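PDB 3NFQ: transcription factor SPN1 from Saccharomyces cerevisiae, which takes part in regulating transcription by RNA polymerase II, and may act both during and after recruitment of the TATA-binding protein. Local coordinates for residues L14-L19 with T71-L77; M25-A29 with R82-E86; K52-L56 with E97-L102. Residues are numbered along the deposited sequence.

Contact 1: L14-L19 with T71-L77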
loop_
_atom_site.group_PDB
_atom_site.type_symbol
_atom_site.label_atom_id
_atom_site.label_comp_id
_atom_site.label_asym_id
_atom_site.label_seq_id
_atom_site.Cartn_x
_atom_site.Cartn_y
_atom_site.Cartn_z
ATOM N N LEU A 14 -1.194 10.661 -17.762
ATOM C CA LEU A 14 -1.657 9.705 -16.760
ATOM C C LEU A 14 -0.457 9.141 -15.999
ATOM O O LEU A 14 -0.460 9.114 -14.765
ATOM C CB LEU A 14 -2.426 8.561 -17.419
ATOM C CG LEU A 14 -3.743 8.859 -18.134
ATOM C CD1 LEU A 14 -4.268 7.533 -18.688
ATOM C CD2 LEU A 14 -4.744 9.491 -17.214
ATOM N N ASP A 15 0.563 8.713 -16.734
ATOM C CA ASP A 15 1.813 8.244 -16.128
ATOM C C ASP A 15 2.388 9.218 -15.100
ATOM O O ASP A 15 2.650 8.848 -13.961
ATOM C CB ASP A 15 2.862 7.962 -17.190
ATOM C CG ASP A 15 2.599 6.700 -17.929
ATOM O OD1 ASP A 15 1.523 6.080 -17.739
ATOM O OD2 ASP A 15 3.489 6.306 -18.713
ATOM N N GLU A 16 2.557 10.470 -15.501
ATOM C CA GLU A 16 3.103 11.485 -14.632
ATOM C C GLU A 16 2.214 11.730 -13.418
ATOM O O GLU A 16 2.699 12.041 -12.329
ATOM C CB GLU A 16 3.358 12.786 -15.430
ATOM C CG GLU A 16 3.047 14.079 -14.644
ATOM C CD GLU A 16 3.082 15.372 -15.496
ATOM O OE1 GLU A 16 2.946 15.312 -16.764
ATOM O OE2 GLU A 16 3.223 16.472 -14.878
ATOM N N LYS A 17 0.914 11.616 -13.605
ATOM C CA LYS A 17 -0.015 11.804 -12.506
ATOM C C LYS A 17 0.118 10.650 -11.478
ATOM O O LYS A 17 0.124 10.901 -10.274
ATOM C CB LYS A 17 -1.437 11.948 -13.051
ATOM C CG LYS A 17 -2.531 12.071 -11.997
ATOM C CD LYS A 17 -2.805 10.732 -11.277
ATOM C CE LYS A 17 -3.740 10.836 -10.029
ATOM N NZ LYS A 17 -3.316 11.731 -8.911
ATOM N N ILE A 18 0.285 9.416 -11.960
ATOM C CA ILE A 18 0.495 8.248 -11.068
ATOM C C ILE A 18 1.890 8.302 -10.450
ATOM O O ILE A 18 2.079 7.923 -9.306
ATOM C CB ILE A 18 0.259 6.892 -11.778
ATOM C CG1 ILE A 18 -1.195 6.424 -11.671
ATOM C CG2 ILE A 18 1.048 5.776 -11.115
ATOM C CD1 ILE A 18 -2.278 7.487 -11.854
ATOM N N LEU A 19 2.876 8.776 -11.211
ATOM C CA LEU A 19 4.244 8.873 -10.675
ATOM C C LEU A 19 4.423 9.927 -9.569
ATOM O O LEU A 19 5.209 9.718 -8.635
ATOM C CB LEU A 19 5.290 8.976 -11.816
ATOM C CG LEU A 19 5.403 7.742 -12.705
ATOM C CD1 LEU A 19 6.028 8.063 -14.105
ATOM C CD2 LEU A 19 6.097 6.523 -12.046
ATOM N N THR A 71 -2.400 2.237 -15.807
ATOM C CA THR A 71 -1.361 3.204 -15.431
ATOM C C THR A 71 -0.757 2.898 -14.045
ATOM O O THR A 71 0.462 2.989 -13.854
ATOM C CB THR A 71 -1.895 4.644 -15.328
ATOM O OG1 THR A 71 -2.758 4.954 -16.446
ATOM C CG2 THR A 71 -0.719 5.614 -15.277
ATOM N N ILE A 72 -1.639 2.568 -13.096
ATOM C CA ILE A 72 -1.245 2.162 -11.724
ATOM C C ILE A 72 -0.317 0.982 -11.833
ATOM O O ILE A 72 0.786 0.997 -11.266
ATOM C CB ILE A 72 -2.500 1.765 -10.894
ATOM C CG1 ILE A 72 -3.260 3.024 -10.568
ATOM C CG2 ILE A 72 -2.117 0.985 -9.593
ATOM C CD1 ILE A 72 -4.758 2.811 -10.217
ATOM N N LEU A 73 -0.738 -0.035 -12.566
ATOM C CA LEU A 73 0.077 -1.265 -12.637
ATOM C C LEU A 73 1.358 -1.064 -13.438
ATOM O O LEU A 73 2.431 -1.575 -13.073
ATOM C CB LEU A 73 -0.751 -2.438 -13.211
ATOM C CG LEU A 73 -1.864 -2.921 -12.278
ATOM C CD1 LEU A 73 -2.757 -3.941 -12.966
ATOM C CD2 LEU A 73 -1.349 -3.527 -10.976
ATOM N N ASP A 74 1.267 -0.344 -14.545
ATOM C CA ASP A 74 2.457 -0.123 -15.388
ATOM C C ASP A 74 3.522 0.747 -14.736
ATOM O O ASP A 74 4.698 0.553 -15.014
ATOM C CB ASP A 74 2.066 0.467 -16.734
ATOM C CG ASP A 74 1.330 -0.525 -17.616
ATOM O OD1 ASP A 74 1.409 -1.760 -17.387
ATOM O OD2 ASP A 74 0.642 -0.049 -18.538
ATOM N N ASN A 75 3.139 1.690 -13.873
ATOM C CA ASN A 75 4.109 2.571 -13.192
ATOM C C ASN A 75 4.557 2.154 -11.785
ATOM O O ASN A 75 5.121 2.969 -11.059
ATOM C CB ASN A 75 3.562 3.983 -13.172
ATOM C CG ASN A 75 3.445 4.540 -14.572
ATOM O OD1 ASN A 75 2.367 4.523 -15.180
ATOM N ND2 ASN A 75 4.577 4.910 -15.135
ATOM N N ASN A 76 4.268 0.907 -11.402
ATOM C CA ASN A 76 4.701 0.335 -10.137
ATOM C C ASN A 76 4.235 1.160 -8.939
ATOM O O ASN A 76 4.943 1.271 -7.937
ATOM C CB ASN A 76 6.243 0.190 -10.129
ATOM C CG ASN A 76 6.754 -0.847 -9.128
ATOM O OD1 ASN A 76 7.952 -0.862 -8.797
ATOM N ND2 ASN A 76 5.880 -1.728 -8.670
ATOM N N LEU A 77 3.042 1.743 -9.017
ATOM C CA LEU A 77 2.476 2.367 -7.853
ATOM C C LEU A 77 2.312 1.373 -6.682
ATOM O O LEU A 77 2.362 1.745 -5.512
ATOM C CB LEU A 77 1.141 2.995 -8.208
ATOM C CG LEU A 77 0.459 3.855 -7.131
ATOM C CD1 LEU A 77 1.275 5.077 -6.727
ATOM C CD2 LEU A 77 -0.961 4.300 -7.587
HETATM O O HOH W 1 -0.684 5.220 -18.929
#
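Ile18, Thr71 and Asn75 carry most of this contact, an example of one aliphatic side chain packing against the last turn of a short helix and the residues that follow it. Ile18 loses the most surface. Its CG1 packs 3.7 Å from Thr71 CG2 and 4.1 Å from Ile72 CG1, while its CG2 lies 3.7 Å from Asn75 CB and 4.0 Å from Leu77 CB. Residues 14-19 belong to the long helix 10-42, which here runs past the C-terminal end of helix 69-74 in the all-helical central domain of Spn1; Leu77 also touches Leu63 of helix 51-63. Thr71 turns its methyl group to the long helix, with CG2 3.5 Å from Leu14 O and 3.4 Å from Asp15 OD1. A water links the pair, 2.7 Å from Asp15 OD1 and 3.2 Å from Thr71 OG1. Asn75, the first residue to leave helical geometry, is covered by Ile18, Asp15 and Leu19, and its backbone O accepts a hydrogen bond from Lys22 NZ.

Contact 2: M25-A29 with R82-E86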
loop_
_atom_site.group_PDB
_atom_site.type_symbol
_atom_site.label_atom_id
_atom_site.label_comp_id
_atom_site.label_asym_id
_atom_site.label_seq_id
_atom_site.Cartn_x
_atom_site.Cartn_y
_atom_site.Cartn_z
HETATM N N MSE A 25 3.287 9.446 -1.913
HETATM C CA MSE A 25 3.085 8.371 -0.926
HETATM C C MSE A 25 4.373 8.068 -0.226
HETATM O O MSE A 25 4.398 7.825 0.997
HETATM C CB MSE A 25 2.518 7.119 -1.639
HETATM C CG MSE A 25 1.115 7.340 -2.044
HETATM SE SE MSE A 25 0.449 5.605 -2.854
HETATM C CE MSE A 25 0.180 4.653 -1.128
ATOM N N ASN A 26 5.473 8.029 -0.989
ATOM C CA ASN A 26 6.760 7.726 -0.353
ATOM C C ASN A 26 7.192 8.831 0.604
ATOM O O ASN A 26 7.748 8.548 1.654
ATOM C CB ASN A 26 7.903 7.518 -1.390
ATOM C CG ASN A 26 7.654 6.367 -2.309
ATOM O OD1 ASN A 26 8.257 6.278 -3.416
ATOM N ND2 ASN A 26 6.758 5.468 -1.899
ATOM N N ILE A 27 6.953 10.082 0.219
ATOM C CA ILE A 27 7.317 11.218 1.095
ATOM C C ILE A 27 6.484 11.136 2.360
ATOM O O ILE A 27 6.967 11.291 3.464
ATOM C CB ILE A 27 7.053 12.569 0.392
ATOM C CG1 ILE A 27 8.119 12.804 -0.679
ATOM C CG2 ILE A 27 7.027 13.714 1.449
ATOM C CD1 ILE A 27 7.703 13.811 -1.797
ATOM N N ALA A 28 5.201 10.854 2.226
ATOM C CA ALA A 28 4.383 10.723 3.450
ATOM C C ALA A 28 4.839 9.610 4.365
ATOM O O ALA A 28 4.870 9.748 5.603
ATOM C CB ALA A 28 2.920 10.535 3.081
ATOM N N ALA A 29 5.234 8.474 3.779
ATOM C CA ALA A 29 5.660 7.369 4.591
ATOM C C ALA A 29 6.970 7.658 5.365
ATOM O O ALA A 29 7.125 7.265 6.555
ATOM C CB ALA A 29 5.808 6.153 3.726
ATOM N N ARG A 82 2.870 -1.018 -1.100
ATOM C CA ARG A 82 3.560 -1.965 -0.293
ATOM C C ARG A 82 4.315 -1.297 0.823
ATOM O O ARG A 82 4.367 -1.820 1.940
ATOM C CB ARG A 82 4.562 -2.687 -1.198
ATOM C CG ARG A 82 5.438 -3.633 -0.457
ATOM C CD ARG A 82 6.753 -3.616 -1.209
ATOM N NE ARG A 82 7.715 -2.914 -0.463
ATOM C CZ ARG A 82 8.860 -2.376 -0.879
ATOM N NH1 ARG A 82 9.300 -2.345 -2.136
ATOM N NH2 ARG A 82 9.573 -1.811 0.071
ATOM N N ILE A 83 4.936 -0.151 0.537
ATOM C CA ILE A 83 5.672 0.568 1.620
ATOM C C ILE A 83 4.728 1.010 2.764
ATOM O O ILE A 83 5.076 0.948 3.950
ATOM C CB ILE A 83 6.394 1.805 1.028
ATOM C CG1 ILE A 83 7.624 1.315 0.268
ATOM C CG2 ILE A 83 6.923 2.757 2.138
ATOM C CD1 ILE A 83 8.164 2.399 -0.717
ATOM N N TRP A 84 3.528 1.484 2.412
ATOM C CA TRP A 84 2.547 1.766 3.464
ATOM C C TRP A 84 2.158 0.553 4.312
ATOM O O TRP A 84 1.979 0.682 5.514
ATOM C CB TRP A 84 1.289 2.440 2.885
ATOM C CG TRP A 84 1.507 3.845 2.509
ATOM C CD1 TRP A 84 2.689 4.444 2.175
ATOM C CD2 TRP A 84 0.503 4.839 2.389
ATOM N NE1 TRP A 84 2.470 5.752 1.823
ATOM C CE2 TRP A 84 1.140 6.027 1.975
ATOM C CE3 TRP A 84 -0.875 4.853 2.615
ATOM C CZ2 TRP A 84 0.469 7.196 1.786
ATOM C CZ3 TRP A 84 -1.573 6.039 2.395
ATOM C CH2 TRP A 84 -0.911 7.191 1.991
ATOM N N LEU A 85 2.078 -0.640 3.714
ATOM C CA LEU A 85 1.558 -1.821 4.424
ATOM C C LEU A 85 2.656 -2.534 5.191
ATOM O O LEU A 85 2.381 -3.245 6.155
ATOM C CB LEU A 85 0.980 -2.791 3.372
ATOM C CG LEU A 85 -0.403 -2.352 2.809
ATOM C CD1 LEU A 85 -0.825 -3.248 1.648
ATOM C CD2 LEU A 85 -1.432 -2.348 3.931
ATOM N N GLU A 86 3.888 -2.392 4.732
ATOM C CA GLU A 86 4.932 -3.272 5.263
ATOM C C GLU A 86 5.216 -3.044 6.731
ATOM O O GLU A 86 5.134 -1.906 7.245
ATOM C CB GLU A 86 6.230 -3.164 4.416
ATOM C CG GLU A 86 7.117 -2.034 4.741
ATOM C CD GLU A 86 8.203 -1.774 3.664
ATOM O OE1 GLU A 86 8.462 -2.662 2.848
ATOM O OE2 GLU A 86 8.796 -0.672 3.654
#
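Met25, a selenomethionine in this crystal, opens the segment with two different links to Trp84. Its backbone O accepts a nearly linear hydrogen bond from Trp84 NE1 (2.9 Å, 173°), although the same carbonyl already receives Ala29 N at 3.0 Å within the helix. The end of its side chain meets the indole: CE lies over one face, 3.6 Å from the centroid of the six-membered ring, in a CH-pi contact, and SE, 5.1 Å from that centroid, adds an oblique Met-aromatic contact. One residue on, Asn26 starts away from helix 77-85 but bends back, bringing ND2 to 3.6 Å from Ile83 CD1. Ala28 CB approaches Trp84 CZ2 at 4.3 Å. Ala29, closest to Trp84 in backbone register, places CB 3.9 Å from both Ile83 CG2 and Trp84 CD1. Val59 of helix 51-63 and Leu102 of helix 96-107 also touch Trp84. The buried tryptophan thus satisfies its NE1 on a helix carbonyl, and the only hydrogen bond between the segments gives direction to otherwise mostly apolar packing.

Contact 3: K52-L56 with E97-L102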
loop_
_atom_site.group_PDB
_atom_site.type_symbol
_atom_site.label_atom_id
_atom_site.label_comp_id
_atom_site.label_asym_id
_atom_site.label_seq_id
_atom_site.Cartn_x
_atom_site.Cartn_y
_atom_site.Cartn_z
ATOM N N LYS A 52 0.478 9.988 5.960
ATOM C CA LYS A 52 -0.259 8.959 5.211
ATOM C C LYS A 52 -1.777 9.100 5.347
ATOM O O LYS A 52 -2.475 9.076 4.335
ATOM C CB LYS A 52 0.162 7.566 5.658
ATOM C CG LYS A 52 1.612 7.277 5.394
ATOM C CD LYS A 52 1.823 5.751 5.639
ATOM C CE LYS A 52 1.647 5.227 7.094
ATOM N NZ LYS A 52 2.629 5.964 8.019
ATOM N N VAL A 53 -2.280 9.280 6.562
ATOM C CA VAL A 53 -3.758 9.406 6.725
ATOM C C VAL A 53 -4.303 10.601 6.031
ATOM O O VAL A 53 -5.413 10.559 5.522
ATOM C CB VAL A 53 -4.280 9.348 8.202
ATOM C CG1 VAL A 53 -3.925 8.042 8.845
ATOM C CG2 VAL A 53 -3.775 10.496 9.057
ATOM N N LYS A 54 -3.526 11.684 5.960
ATOM C CA LYS A 54 -4.015 12.821 5.214
ATOM C C LYS A 54 -4.074 12.560 3.739
ATOM O O LYS A 54 -4.894 13.147 3.057
ATOM C CB LYS A 54 -3.122 14.047 5.408
ATOM C CG LYS A 54 -3.219 14.635 6.789
ATOM C CD LYS A 54 -2.426 15.963 6.780
ATOM C CE LYS A 54 -2.219 16.462 8.180
ATOM N NZ LYS A 54 -1.123 17.503 8.225
ATOM N N LEU A 55 -3.119 11.763 3.219
ATOM C CA LEU A 55 -3.077 11.443 1.823
ATOM C C LEU A 55 -4.002 10.261 1.470
ATOM O O LEU A 55 -4.350 10.092 0.326
ATOM C CB LEU A 55 -1.643 11.135 1.388
ATOM C CG LEU A 55 -1.288 10.934 -0.086
ATOM C CD1 LEU A 55 -1.729 12.108 -1.040
ATOM C CD2 LEU A 55 0.208 10.716 -0.197
ATOM N N LEU A 56 -4.379 9.452 2.436
ATOM C CA LEU A 56 -5.128 8.210 2.140
ATOM C C LEU A 56 -6.369 8.363 1.221
ATOM O O LEU A 56 -6.548 7.591 0.294
ATOM C CB LEU A 56 -5.432 7.480 3.458
ATOM C CG LEU A 56 -6.198 6.145 3.350
ATOM C CD1 LEU A 56 -5.321 5.058 2.621
ATOM C CD2 LEU A 56 -6.625 5.708 4.730
ATOM N N GLU A 97 -7.122 1.348 9.877
ATOM C CA GLU A 97 -7.749 2.091 8.793
ATOM C C GLU A 97 -6.954 2.118 7.493
ATOM O O GLU A 97 -7.527 1.994 6.416
ATOM C CB GLU A 97 -7.983 3.545 9.248
ATOM C CG GLU A 97 -9.085 3.608 10.329
ATOM C CD GLU A 97 -8.672 3.085 11.722
ATOM O OE1 GLU A 97 -7.474 3.161 12.102
ATOM O OE2 GLU A 97 -9.587 2.638 12.451
ATOM N N ILE A 98 -5.625 2.222 7.606
ATOM C CA ILE A 98 -4.760 2.140 6.424
ATOM C C ILE A 98 -4.764 0.705 5.832
ATOM O O ILE A 98 -4.853 0.515 4.611
ATOM C CB ILE A 98 -3.338 2.617 6.751
ATOM C CG1 ILE A 98 -3.270 4.140 6.723
ATOM C CG2 ILE A 98 -2.264 1.976 5.682
ATOM C CD1 ILE A 98 -2.126 4.672 7.495
ATOM N N GLN A 99 -4.688 -0.306 6.696
ATOM C CA GLN A 99 -4.693 -1.687 6.203
ATOM C C GLN A 99 -5.988 -1.975 5.468
ATOM O O GLN A 99 -5.975 -2.446 4.353
ATOM C CB GLN A 99 -4.560 -2.683 7.339
ATOM C CG GLN A 99 -3.264 -2.588 8.190
ATOM C CD GLN A 99 -3.268 -3.582 9.335
ATOM O OE1 GLN A 99 -3.690 -4.720 9.165
ATOM N NE2 GLN A 99 -2.782 -3.174 10.501
ATOM N N LYS A 100 -7.107 -1.665 6.103
ATOM C CA LYS A 100 -8.394 -2.004 5.529
ATOM C C LYS A 100 -8.675 -1.214 4.245
ATOM O O LYS A 100 -9.175 -1.763 3.247
ATOM C CB LYS A 100 -9.481 -1.726 6.556
ATOM C CG LYS A 100 -10.761 -2.313 6.071
ATOM C CD LYS A 100 -11.928 -1.857 6.936
ATOM C CE LYS A 100 -13.144 -2.684 6.528
ATOM N NZ LYS A 100 -14.184 -2.519 7.573
ATOM N N SER A 101 -8.328 0.070 4.249
ATOM C CA SER A 101 -8.542 0.873 3.042
ATOM C C SER A 101 -7.704 0.400 1.890
ATOM O O SER A 101 -8.169 0.330 0.745
ATOM C CB SER A 101 -8.216 2.345 3.272
ATOM O OG SER A 101 -9.129 2.851 4.236
ATOM N N LEU A 102 -6.430 0.139 2.156
ATOM C CA LEU A 102 -5.582 -0.359 1.053
ATOM C C LEU A 102 -5.959 -1.740 0.545
ATOM O O LEU A 102 -5.972 -1.997 -0.682
ATOM C CB LEU A 102 -4.100 -0.296 1.435
ATOM C CG LEU A 102 -3.525 1.112 1.648
ATOM C CD1 LEU A 102 -2.020 0.995 2.029
ATOM C CD2 LEU A 102 -3.664 1.937 0.422
#
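This is apolar side-chain packing between two helices of the bundle, 51-63 and 96-107, with no hydrogen bond passing between the segments. The axes of the two short segments run in roughly the same direction, 30° apart, and come no closer than 11.1 Å, so long side chains must span the gap. Even at the closest point of the backbone register, Val53 and Ile98, the CA atoms stand 7.3 Å apart. Leu56 and Ile98 do most of the bridging. Leu56 CD2 reaches 4.2 Å from Ile98 CG1 and 3.8 Å from Ser101 OG, and Leu56 CD1 lies 4.2 Å from Leu102 CD2. Ile98 also reaches the N-terminal part of segment 52-56, where its CD1 packs 4.1 Å from Val53 CG1 and 3.8 Å from Lys52 CE. Lys52 therefore contributes its aliphatic chain here, while its NZ forms a salt bridge with Asp32 of helix 10-42. Ser101 OG, next to Leu56 CD2, donates a 2.8 Å hydrogen bond to Glu97 O, one turn back, so its polar group is satisfied within its own helix. The second segment falls in the region related to the TFIIS N-terminal domain, a helical-bundle family. Trp84 of helix 77-85 touches Lys52, Leu56 and Leu102, while Leu55 turns to Glu24 and Met25 of helix 10-42; beyond the partner helix, Gln99 and Lys100 meet Leu138 and Gln137 of helix 136-149.

From the N terminus, the chain first lays down helix 10-42, which supplies one side of contacts 1 and 2, then returns through helix 51-63, where contact 3 begins. Contact 1 closes the first long loop at helix 69-74, contact 2 the next at helix 77-85, so both tie helix 10-42 to successive helices; contact 3 closes the last, joining helix 51-63 to helix 96-107. None nests inside another: in every pair the segments alternate, so the three loops cross. Contacts 1 and 2 meet where Leu77 CD1 lies 4.0 Å from Met25 SE. Contacts 2 and 3 touch through Trp84 of contact 2, whose CH2 is 3.4 Å from Lys52 O. Contacts 1 and 3 stay about 8 Å apart at their nearest atoms.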